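Local atomic coordinates of nicotinate phosphoribosyltransferase (Vibrio cholerae, PDB entry 4HL7), a protein that probably catalyses the ATP-dependent synthesis of nicotinate beta-D-ribonucleotide from nicotinate and 5-phospho-alpha-D-ribose 1-diphosphate, the nicotinate step of NAD(+) biosynthesis. Residues A[15-20]-A[218-223]; A[137-142]-A[371-376]; A[162-167]-A[203-208]. All blocks are in the same frame, centred on the assembly; numbering follows the deposited sequence.

Interaction 1: residues A[15-20]-A[218-223]; sequences SLLDLD and FAREFD
Leu17 lays its CD1 methyl on one face of the Arg220 guanidinium, 3.5 Å above the plane and offset toward the rim, the two side chains crossing at about a right angle. Leu17 CD1 lies 3.7 Å from Arg220 NH1, with Arg220 CZ and NH2 scarcely farther. The arginine leaves helix 216-222 with CG anti to its own N (chi1 -178°), stays extended through chi2 and then bends at chi3 (55°), which turns the flat end across the leucine. NH1 is taken by Asp74 of helix 72-81 in a salt bridge, while Tyr77 of that helix packs on both Leu17 and Arg220.

Ser15 OG comes within 3.9 Å of Arg220 NH2, too far for a bond. This hydroxyl is engaged at home: it accepts from Leu17 N at 3.0 Å, closing an ST turn, and is also hydrogen-bonded to His217 ND1. The overlapping type I beta turn from Ser15 to Asp18 belongs to the loop that leads into helix 21-33 and packs here on helix 216-222, which follows strand 210-213 at one edge of the parallel sheet.

Asp18 and Phe218 run side by side and point the same way, carboxylate and ring planes 75° apart. OD1 of Asp18 sits 4.0 Å from Phe218 CE2, but its polar partners are Arg189, through a salt bridge, and Asn215 ND2; OD2 takes the backbone N of Arg14. Asn215 also accepts from Phe218 N, tying the carboxylate indirectly to the helix.

No hydrogen bond or salt bridge joins 15-20 to 218-223; Leu17 is bonded through its backbone to His217, just before Phe218. The buried carboxylate of Asp18 and the guanidinium of Arg220 each find an opposite charge elsewhere, leaving van der Waals packing between the segments.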
loop_
_atom_site.group_PDB
_atom_site.type_symbol
_atom_site.label_atom_id
_atom_site.label_comp_id
_atom_site.label_asym_id
_atom_site.label_seq_id
_atom_site.Cartn_x
_atom_site.Cartn_y
_atom_site.Cartn_z
ATOM N N SER A 15 10.850 -13.182 -5.406
ATOM C CA SER A 15 11.422 -13.662 -4.112
ATOM C C SER A 15 10.444 -13.245 -3.035
ATOM O O SER A 15 9.482 -12.516 -3.320
ATOM C CB SER A 15 12.798 -13.044 -3.821
ATOM O OG SER A 15 12.716 -11.691 -3.341
ATOM N N LEU A 16 10.675 -13.660 -1.785
ATOM C CA LEU A 16 9.763 -13.216 -0.711
ATOM C C LEU A 16 10.110 -11.802 -0.252
ATOM O O LEU A 16 9.505 -11.280 0.710
ATOM C CB LEU A 16 9.789 -14.199 0.488
ATOM C CG LEU A 16 8.991 -15.520 0.368
ATOM C CD1 LEU A 16 9.055 -16.300 1.677
ATOM C CD2 LEU A 16 7.529 -15.304 -0.060
ATOM N N LEU A 17 11.088 -11.167 -0.919
ATOM C CA LEU A 17 11.320 -9.712 -0.728
ATOM C C LEU A 17 10.586 -8.851 -1.796
ATOM O O LEU A 17 10.534 -7.592 -1.694
ATOM C CB LEU A 17 12.852 -9.404 -0.799
ATOM C CG LEU A 17 13.687 -9.977 0.369
ATOM C CD1 LEU A 17 15.131 -9.508 0.199
ATOM C CD2 LEU A 17 13.104 -9.496 1.706
ATOM N N ASP A 18 10.015 -9.535 -2.801
ATOM C CA ASP A 18 9.264 -8.874 -3.873
ATOM C C ASP A 18 7.873 -8.484 -3.410
ATOM O O ASP A 18 6.856 -9.084 -3.859
ATOM C CB ASP A 18 9.169 -9.825 -5.072
ATOM C CG ASP A 18 8.606 -9.164 -6.321
ATOM O OD1 ASP A 18 8.461 -7.925 -6.371
ATOM O OD2 ASP A 18 8.244 -9.903 -7.243
ATOM N N LEU A 19 7.824 -7.504 -2.510
ATOM C CA LEU A 19 6.619 -7.060 -1.853
ATOM C C LEU A 19 6.894 -5.713 -1.217
ATOM O O LEU A 19 8.087 -5.292 -1.173
ATOM C CB LEU A 19 6.129 -8.087 -0.778
ATOM C CG LEU A 19 7.160 -8.848 0.086
ATOM C CD1 LEU A 19 7.892 -7.927 1.049
ATOM C CD2 LEU A 19 6.393 -9.934 0.871
ATOM N N ASP A 20 5.838 -5.043 -0.707
ATOM C CA ASP A 20 6.080 -3.731 -0.026
ATOM C C ASP A 20 6.786 -3.975 1.285
ATOM O O ASP A 20 6.344 -4.791 2.086
ATOM C CB ASP A 20 4.753 -3.016 0.218
ATOM C CG ASP A 20 4.144 -2.420 -1.086
ATOM O OD1 ASP A 20 4.874 -2.253 -2.109
ATOM O OD2 ASP A 20 2.937 -2.091 -1.036
ATOM N N PHE A 218 13.597 -5.102 -5.219
ATOM C CA PHE A 218 14.140 -4.141 -6.203
ATOM C C PHE A 218 15.002 -3.080 -5.511
ATOM O O PHE A 218 15.917 -2.579 -6.135
ATOM C CB PHE A 218 12.987 -3.505 -7.036
ATOM C CG PHE A 218 12.379 -4.466 -8.035
ATOM C CD1 PHE A 218 13.202 -5.212 -8.898
ATOM C CD2 PHE A 218 10.981 -4.668 -8.087
ATOM C CE1 PHE A 218 12.665 -6.173 -9.772
ATOM C CE2 PHE A 218 10.447 -5.586 -8.974
ATOM C CZ PHE A 218 11.272 -6.349 -9.811
ATOM N N ALA A 219 14.756 -2.799 -4.224
ATOM C CA ALA A 219 15.697 -1.961 -3.430
ATOM C C ALA A 219 17.080 -2.638 -3.424
ATOM O O ALA A 219 18.091 -2.006 -3.711
ATOM C CB ALA A 219 15.194 -1.723 -2.008
ATOM N N ARG A 220 17.093 -3.937 -3.167
ATOM C CA ARG A 220 18.325 -4.723 -3.334
ATOM C C ARG A 220 18.925 -4.653 -4.708
ATOM O O ARG A 220 20.110 -4.348 -4.831
ATOM C CB ARG A 220 18.152 -6.182 -2.893
ATOM C CG ARG A 220 19.430 -7.040 -3.011
ATOM C CD ARG A 220 19.233 -8.459 -2.437
ATOM N NE ARG A 220 18.094 -9.143 -3.049
ATOM C CZ ARG A 220 17.543 -10.272 -2.603
ATOM N NH1 ARG A 220 18.057 -10.891 -1.531
ATOM N NH2 ARG A 220 16.487 -10.794 -3.238
ATOM N N GLU A 221 18.146 -4.992 -5.724
ATOM C CA GLU A 221 18.668 -5.141 -7.064
ATOM C C GLU A 221 19.327 -3.858 -7.534
ATOM O O GLU A 221 20.375 -3.871 -8.250
ATOM C CB GLU A 221 17.549 -5.527 -8.021
ATOM C CG GLU A 221 17.981 -5.440 -9.469
ATOM C CD GLU A 221 17.131 -6.269 -10.410
ATOM O OE1 GLU A 221 16.174 -6.915 -9.953
ATOM O OE2 GLU A 221 17.421 -6.275 -11.623
ATOM N N PHE A 222 18.727 -2.730 -7.163
ATOM C CA PHE A 222 19.186 -1.434 -7.715
ATOM C C PHE A 222 19.909 -0.559 -6.690
ATOM O O PHE A 222 20.189 0.600 -6.975
ATOM C CB PHE A 222 17.974 -0.667 -8.308
ATOM C CG PHE A 222 17.375 -1.339 -9.485
ATOM C CD1 PHE A 222 18.088 -1.417 -10.681
ATOM C CD2 PHE A 222 16.122 -1.930 -9.402
ATOM C CE1 PHE A 222 17.564 -2.058 -11.779
ATOM C CE2 PHE A 222 15.574 -2.558 -10.501
ATOM C CZ PHE A 222 16.282 -2.617 -11.702
ATOM N N ASP A 223 20.137 -1.083 -5.474
ATOM C CA ASP A 223 20.796 -0.329 -4.409
ATOM C C ASP A 223 20.059 0.973 -4.176
ATOM O O ASP A 223 20.649 2.079 -4.212
ATOM C CB ASP A 223 22.286 -0.085 -4.731
ATOM C CG ASP A 223 23.041 0.578 -3.561
ATOM O OD1 ASP A 223 22.740 0.289 -2.362
ATOM O OD2 ASP A 223 23.897 1.429 -3.823
#

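Interaction 2: residues A[137-142]-A[371-376]; sequences AIVSEV and LSIVIK
Residues 137-142 form a continuous piece of helix 131-147, with Glu141 N hydrogen-bonded to Ala137 O and Val142 N to Ile138 O, whereas 371-376 runs from a loop into the extended strand 372-380. This is helix-on-sheet packing: the strand belongs to a five-stranded antiparallel sheet, where Ser372, Val374 and Lys376 pair through their backbones with Arg46, Ile44 and Glu42 of strand 38-46. Leu371 and Ile373, two residues apart in extended backbone, both point toward the helix, and Val139 faces them both.

Val139 divides its side chain between the two. Its CG1, anti to the backbone N (chi1 178°), meets Leu371 CD2 at 4.0 Å, the two side chains crossing obliquely. Two residues on, Ile373 sends its extended CG1 branch forward until CD1 rests 4.1 Å from Val139 CB. All three are buried and all touch Val45 of strand 38-46; Ile58 of helix 52-64 packs on Val139 as well, and Met136, earlier on helix 131-147, on Ile373. The contact thus joins a long helix to the sheet through a small cluster of branched aliphatic side chains, with no direct hydrogen bond between the segments.

Polar linkage is indirect and lies at Leu371. Ser140 OG, also hydrogen-bonded to the carbonyl O of Arg189, is reached by a water that bridges to the backbone of Leu371: the water donates to Ser140 OG over 3.0 Å and accepts from Leu371 N over 2.9 Å.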
loop_
_atom_site.group_PDB
_atom_site.type_symbol
_atom_site.label_atom_id
_atom_site.label_comp_id
_atom_site.label_asym_id
_atom_site.label_seq_id
_atom_site.Cartn_x
_atom_site.Cartn_y
_atom_site.Cartn_z
ATOM N N ALA A 137 -0.195 -8.667 -6.898
ATOM C CA ALA A 137 0.772 -8.686 -8.040
ATOM C C ALA A 137 0.533 -9.846 -8.968
ATOM O O ALA A 137 0.688 -9.733 -10.212
ATOM C CB ALA A 137 2.220 -8.679 -7.560
ATOM N N ILE A 138 0.137 -10.960 -8.354
ATOM C CA ILE A 138 -0.177 -12.158 -9.096
ATOM C C ILE A 138 -1.456 -11.922 -9.908
ATOM O O ILE A 138 -1.480 -12.203 -11.073
ATOM C CB ILE A 138 -0.389 -13.351 -8.107
ATOM C CG1 ILE A 138 0.990 -13.919 -7.671
ATOM C CG2 ILE A 138 -1.251 -14.452 -8.778
ATOM C CD1 ILE A 138 0.888 -14.786 -6.396
ATOM N N VAL A 139 -2.522 -11.449 -9.269
ATOM C CA VAL A 139 -3.779 -11.234 -10.013
ATOM C C VAL A 139 -3.580 -10.224 -11.147
ATOM O O VAL A 139 -3.997 -10.466 -12.255
ATOM C CB VAL A 139 -4.956 -10.781 -9.121
ATOM C CG1 VAL A 139 -6.228 -10.533 -9.955
ATOM C CG2 VAL A 139 -5.270 -11.846 -8.064
ATOM N N SER A 140 -2.900 -9.114 -10.847
ATOM C CA SER A 140 -2.514 -8.157 -11.898
ATOM C C SER A 140 -1.790 -8.761 -13.064
ATOM O O SER A 140 -2.243 -8.612 -14.225
ATOM C CB SER A 140 -1.721 -6.956 -11.317
ATOM O OG SER A 140 -1.617 -5.953 -12.328
ATOM N N GLU A 141 -0.692 -9.466 -12.788
ATOM C CA GLU A 141 0.138 -10.022 -13.849
ATOM C C GLU A 141 -0.496 -11.191 -14.635
ATOM O O GLU A 141 -0.219 -11.343 -15.841
ATOM C CB GLU A 141 1.538 -10.407 -13.343
ATOM C CG GLU A 141 2.390 -10.900 -14.510
ATOM C CD GLU A 141 3.867 -10.905 -14.262
ATOM O OE1 GLU A 141 4.569 -11.542 -15.083
ATOM O OE2 GLU A 141 4.331 -10.328 -13.260
ATOM N N VAL A 142 -1.236 -12.075 -13.948
ATOM C CA VAL A 142 -1.967 -13.114 -14.653
ATOM C C VAL A 142 -2.918 -12.500 -15.672
ATOM O O VAL A 142 -2.964 -12.920 -16.855
ATOM C CB VAL A 142 -2.714 -14.032 -13.673
ATOM C CG1 VAL A 142 -3.732 -14.898 -14.406
ATOM C CG2 VAL A 142 -1.709 -14.909 -12.935
ATOM N N LEU A 371 -6.104 -3.461 -13.866
ATOM C CA LEU A 371 -7.159 -4.243 -13.207
ATOM C C LEU A 371 -7.591 -3.491 -11.966
ATOM O O LEU A 371 -6.768 -2.990 -11.209
ATOM C CB LEU A 371 -6.631 -5.625 -12.807
ATOM C CG LEU A 371 -7.635 -6.631 -12.200
ATOM C CD1 LEU A 371 -9.094 -6.193 -12.403
ATOM C CD2 LEU A 371 -7.409 -8.013 -12.792
ATOM N N SER A 372 -8.887 -3.464 -11.746
ATOM C CA SER A 372 -9.486 -2.824 -10.571
ATOM C C SER A 372 -9.429 -3.861 -9.475
ATOM O O SER A 372 -10.042 -4.959 -9.618
ATOM C CB SER A 372 -10.964 -2.532 -10.873
ATOM O OG SER A 372 -11.153 -2.307 -12.273
ATOM N N ILE A 373 -8.694 -3.579 -8.430
ATOM C CA ILE A 373 -8.562 -4.565 -7.342
ATOM C C ILE A 373 -8.364 -3.907 -5.999
ATOM O O ILE A 373 -7.548 -2.989 -5.824
ATOM C CB ILE A 373 -7.465 -5.630 -7.593
ATOM C CG1 ILE A 373 -7.377 -6.597 -6.424
ATOM C CG2 ILE A 373 -6.086 -5.017 -7.778
ATOM C CD1 ILE A 373 -6.552 -7.841 -6.730
ATOM N N VAL A 374 -9.105 -4.419 -5.029
ATOM C CA VAL A 374 -9.048 -3.857 -3.719
ATOM C C VAL A 374 -8.861 -4.960 -2.698
ATOM O O VAL A 374 -9.360 -6.068 -2.840
ATOM C CB VAL A 374 -10.353 -3.087 -3.411
ATOM C CG1 VAL A 374 -10.376 -2.659 -1.941
ATOM C CG2 VAL A 374 -10.523 -1.897 -4.388
ATOM N N ILE A 375 -8.143 -4.630 -1.661
ATOM C CA ILE A 375 -8.076 -5.510 -0.529
ATOM C C ILE A 375 -8.495 -4.762 0.741
ATOM O O ILE A 375 -8.306 -3.523 0.872
ATOM C CB ILE A 375 -6.676 -6.074 -0.372
ATOM C CG1 ILE A 375 -6.678 -7.046 0.816
ATOM C CG2 ILE A 375 -5.667 -4.919 -0.229
ATOM C CD1 ILE A 375 -5.432 -7.838 1.008
ATOM N N LYS A 376 -9.051 -5.505 1.680
ATOM C CA LYS A 376 -9.279 -4.947 2.972
ATOM C C LYS A 376 -9.067 -5.962 4.074
ATOM O O LYS A 376 -9.347 -7.151 3.894
ATOM C CB LYS A 376 -10.686 -4.307 3.067
ATOM C CG LYS A 376 -11.867 -5.246 2.903
HETATM O O HOH W 1 -3.511 -4.794 -14.294
#

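Interaction 3: residues A[162-167]-A[203-208]; sequences TKLDQL and KQEIPQ
Leu164 carries its CG anti to the carbonyl carbon (chi1 -69°) and its chain extended beyond (chi2 172°), which directs both methyls of the fork at the end of helix 192-205; Ile206 meets it with CG1 held over its own backbone, flanked by N and C (chi1 59°), and the CD1 tip swung out to the leucine. The isoleucine lies roughly perpendicular to the leucine. Leu164 CD2 lies 4.0 Å from Ile206 CD1 and, slightly farther, 4.2 Å from Ile206 CG2, so one methyl sits against both ends of the isoleucine branches.

The other methyl serves a different neighbour. Leu164 CD1 rests 3.9 Å from Glu205 CB and 4.1 Å from its CG, touching only the aliphatic root of the glutamate. Because the Glu205 chain bends at chi2, the carboxylate turns off from this apolar strip. Asp165 keeps its own acid 5.5 Å away, Asp165 OD2 to Glu205 OE1, and any repulsion between them is probably weak and screened by solvent.

Helix 192-205 is the crossover helix of a beta-alpha-beta unit, linking the adjacent parallel strands 181-183 and 210-213, and helix 155-174 packs against its C-terminal end. Ile206 is the first residue to leave helical geometry, and with that break its side chain points toward helix 155-174 beside Glu205. Cys201 and Leu202 prolong the leucine's packing back along helix 192-205, and Phe329 of helix 329-339 touches both Leu164 and Leu167. Lys168 adds a polar tie, its NZ hydrogen-bonded to Glu205 O.

One turn on from Leu164, Leu167 joins more loosely, its CD2 coming 4.4 Å from Ile206 CD1.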
loop_
_atom_site.group_PDB
_atom_site.type_symbol
_atom_site.label_atom_id
_atom_site.label_comp_id
_atom_site.label_asym_id
_atom_site.label_seq_id
_atom_site.Cartn_x
_atom_site.Cartn_y
_atom_site.Cartn_z
ATOM N N THR A 162 8.659 9.524 -22.152
ATOM C CA THR A 162 7.953 10.740 -22.543
ATOM C C THR A 162 7.518 11.534 -21.296
ATOM O O THR A 162 7.633 12.745 -21.269
ATOM C CB THR A 162 6.705 10.424 -23.364
ATOM O OG1 THR A 162 7.088 9.679 -24.532
ATOM C CG2 THR A 162 6.065 11.707 -23.833
ATOM N N LYS A 163 6.984 10.851 -20.284
ATOM C CA LYS A 163 6.602 11.526 -19.046
ATOM C C LYS A 163 7.838 12.124 -18.354
ATOM O O LYS A 163 7.798 13.252 -17.800
ATOM C CB LYS A 163 5.880 10.551 -18.061
ATOM C CG LYS A 163 4.582 10.036 -18.643
ATOM C CD LYS A 163 3.684 9.208 -17.718
ATOM C CE LYS A 163 4.293 7.936 -17.238
ATOM N NZ LYS A 163 3.148 7.165 -16.532
ATOM N N LEU A 164 8.923 11.362 -18.328
ATOM C CA LEU A 164 10.131 11.882 -17.685
ATOM C C LEU A 164 10.717 13.136 -18.392
ATOM O O LEU A 164 11.106 14.093 -17.708
ATOM C CB LEU A 164 11.194 10.799 -17.544
ATOM C CG LEU A 164 10.854 9.696 -16.538
ATOM C CD1 LEU A 164 11.910 8.623 -16.683
ATOM C CD2 LEU A 164 10.762 10.216 -15.092
ATOM N N ASP A 165 10.764 13.136 -19.727
ATOM C CA ASP A 165 11.074 14.358 -20.496
ATOM C C ASP A 165 10.218 15.541 -20.054
ATOM O O ASP A 165 10.748 16.610 -19.790
ATOM C CB ASP A 165 10.838 14.165 -21.986
ATOM C CG ASP A 165 11.807 13.234 -22.619
ATOM O OD1 ASP A 165 11.555 12.908 -23.789
ATOM O OD2 ASP A 165 12.810 12.809 -21.966
ATOM N N GLN A 166 8.895 15.357 -19.979
ATOM C CA GLN A 166 7.998 16.475 -19.648
ATOM C C GLN A 166 8.098 16.927 -18.220
ATOM O O GLN A 166 7.967 18.127 -17.899
ATOM C CB GLN A 166 6.539 16.168 -20.039
ATOM C CG GLN A 166 6.448 16.057 -21.542
ATOM C CD GLN A 166 5.111 15.582 -22.084
ATOM O OE1 GLN A 166 4.190 16.375 -22.284
ATOM N NE2 GLN A 166 5.031 14.309 -22.391
ATOM N N LEU A 167 8.308 15.965 -17.328
ATOM C CA LEU A 167 8.627 16.272 -15.923
ATOM C C LEU A 167 9.891 17.155 -15.790
ATOM O O LEU A 167 9.846 18.183 -15.108
ATOM C CB LEU A 167 8.858 14.965 -15.160
ATOM C CG LEU A 167 9.386 15.052 -13.703
ATOM C CD1 LEU A 167 8.341 15.654 -12.744
ATOM C CD2 LEU A 167 9.891 13.696 -13.176
ATOM N N LYS A 203 16.120 5.057 -12.109
ATOM C CA LYS A 203 17.442 5.148 -11.559
ATOM C C LYS A 203 18.433 5.788 -12.569
ATOM O O LYS A 203 19.268 6.605 -12.192
ATOM C CB LYS A 203 17.922 3.776 -11.119
ATOM C CG LYS A 203 19.423 3.746 -10.869
ATOM C CD LYS A 203 19.852 2.671 -9.893
ATOM C CE LYS A 203 21.327 2.885 -9.535
ATOM N NZ LYS A 203 21.986 1.631 -9.068
ATOM N N GLN A 204 18.308 5.418 -13.838
ATOM C CA GLN A 204 19.162 5.975 -14.870
ATOM C C GLN A 204 18.856 7.449 -15.218
ATOM O O GLN A 204 19.765 8.230 -15.433
ATOM C CB GLN A 204 19.149 5.080 -16.087
ATOM C CG GLN A 204 19.762 5.732 -17.324
ATOM C CD GLN A 204 19.206 5.127 -18.587
ATOM O OE1 GLN A 204 19.486 3.963 -18.899
ATOM N NE2 GLN A 204 18.380 5.896 -19.315
ATOM N N GLU A 205 17.585 7.832 -15.212
ATOM C CA GLU A 205 17.151 9.119 -15.733
ATOM C C GLU A 205 17.044 10.203 -14.667
ATOM O O GLU A 205 17.390 11.375 -14.946
ATOM C CB GLU A 205 15.801 8.999 -16.472
ATOM C CG GLU A 205 15.879 8.177 -17.715
ATOM C CD GLU A 205 16.738 8.856 -18.762
ATOM O OE1 GLU A 205 16.545 10.078 -19.023
ATOM O OE2 GLU A 205 17.592 8.170 -19.339
ATOM N N ILE A 206 16.548 9.856 -13.475
ATOM C CA ILE A 206 16.257 10.894 -12.443
ATOM C C ILE A 206 16.746 10.456 -11.058
ATOM O O ILE A 206 16.062 10.629 -10.042
ATOM C CB ILE A 206 14.749 11.310 -12.385
ATOM C CG1 ILE A 206 13.856 10.119 -12.093
ATOM C CG2 ILE A 206 14.296 11.981 -13.690
ATOM C CD1 ILE A 206 12.502 10.556 -11.550
ATOM N N PRO A 207 17.967 9.900 -10.998
ATOM C CA PRO A 207 18.471 9.380 -9.705
ATOM C C PRO A 207 18.412 10.412 -8.575
ATOM O O PRO A 207 18.212 10.061 -7.386
ATOM C CB PRO A 207 19.929 9.028 -10.015
ATOM C CG PRO A 207 20.278 9.845 -11.208
ATOM C CD PRO A 207 19.003 9.836 -12.049
ATOM N N GLN A 208 18.579 11.673 -8.927
ATOM C CA GLN A 208 18.650 12.741 -7.943
ATOM C C GLN A 208 17.305 13.001 -7.300
ATOM O O GLN A 208 17.227 13.662 -6.275
ATOM C CB GLN A 208 19.144 14.044 -8.596
ATOM C CG GLN A 208 18.139 14.658 -9.583
ATOM C CD GLN A 208 18.300 14.185 -11.023
ATOM O OE1 GLN A 208 18.764 13.084 -11.292
ATOM N NE2 GLN A 208 17.880 15.022 -11.962
#

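All three contacts are largely buried; the centre of interaction 2 lies about 12 Å from the centre of the chain, that of interaction 1 about 15 Å and that of interaction 3 about 23 Å. Interaction 1 joins the loop before helix 21-33 to helix 216-222, interaction 2 helix 131-147 to strand 372-380; Arg189 serves both, by its side chain at Asp18 and its carbonyl at Ser140. Helix 192-205, one side of interaction 3, is also touched by Phe218 and Phe222, and Lys203 NZ makes a probable hydrogen bond to Phe222 O. Interaction 1 sets charged groups beside apolar ones; interaction 2 is aliphatic with one water bridge; interaction 3 sets mid-helix leucines against a helix end.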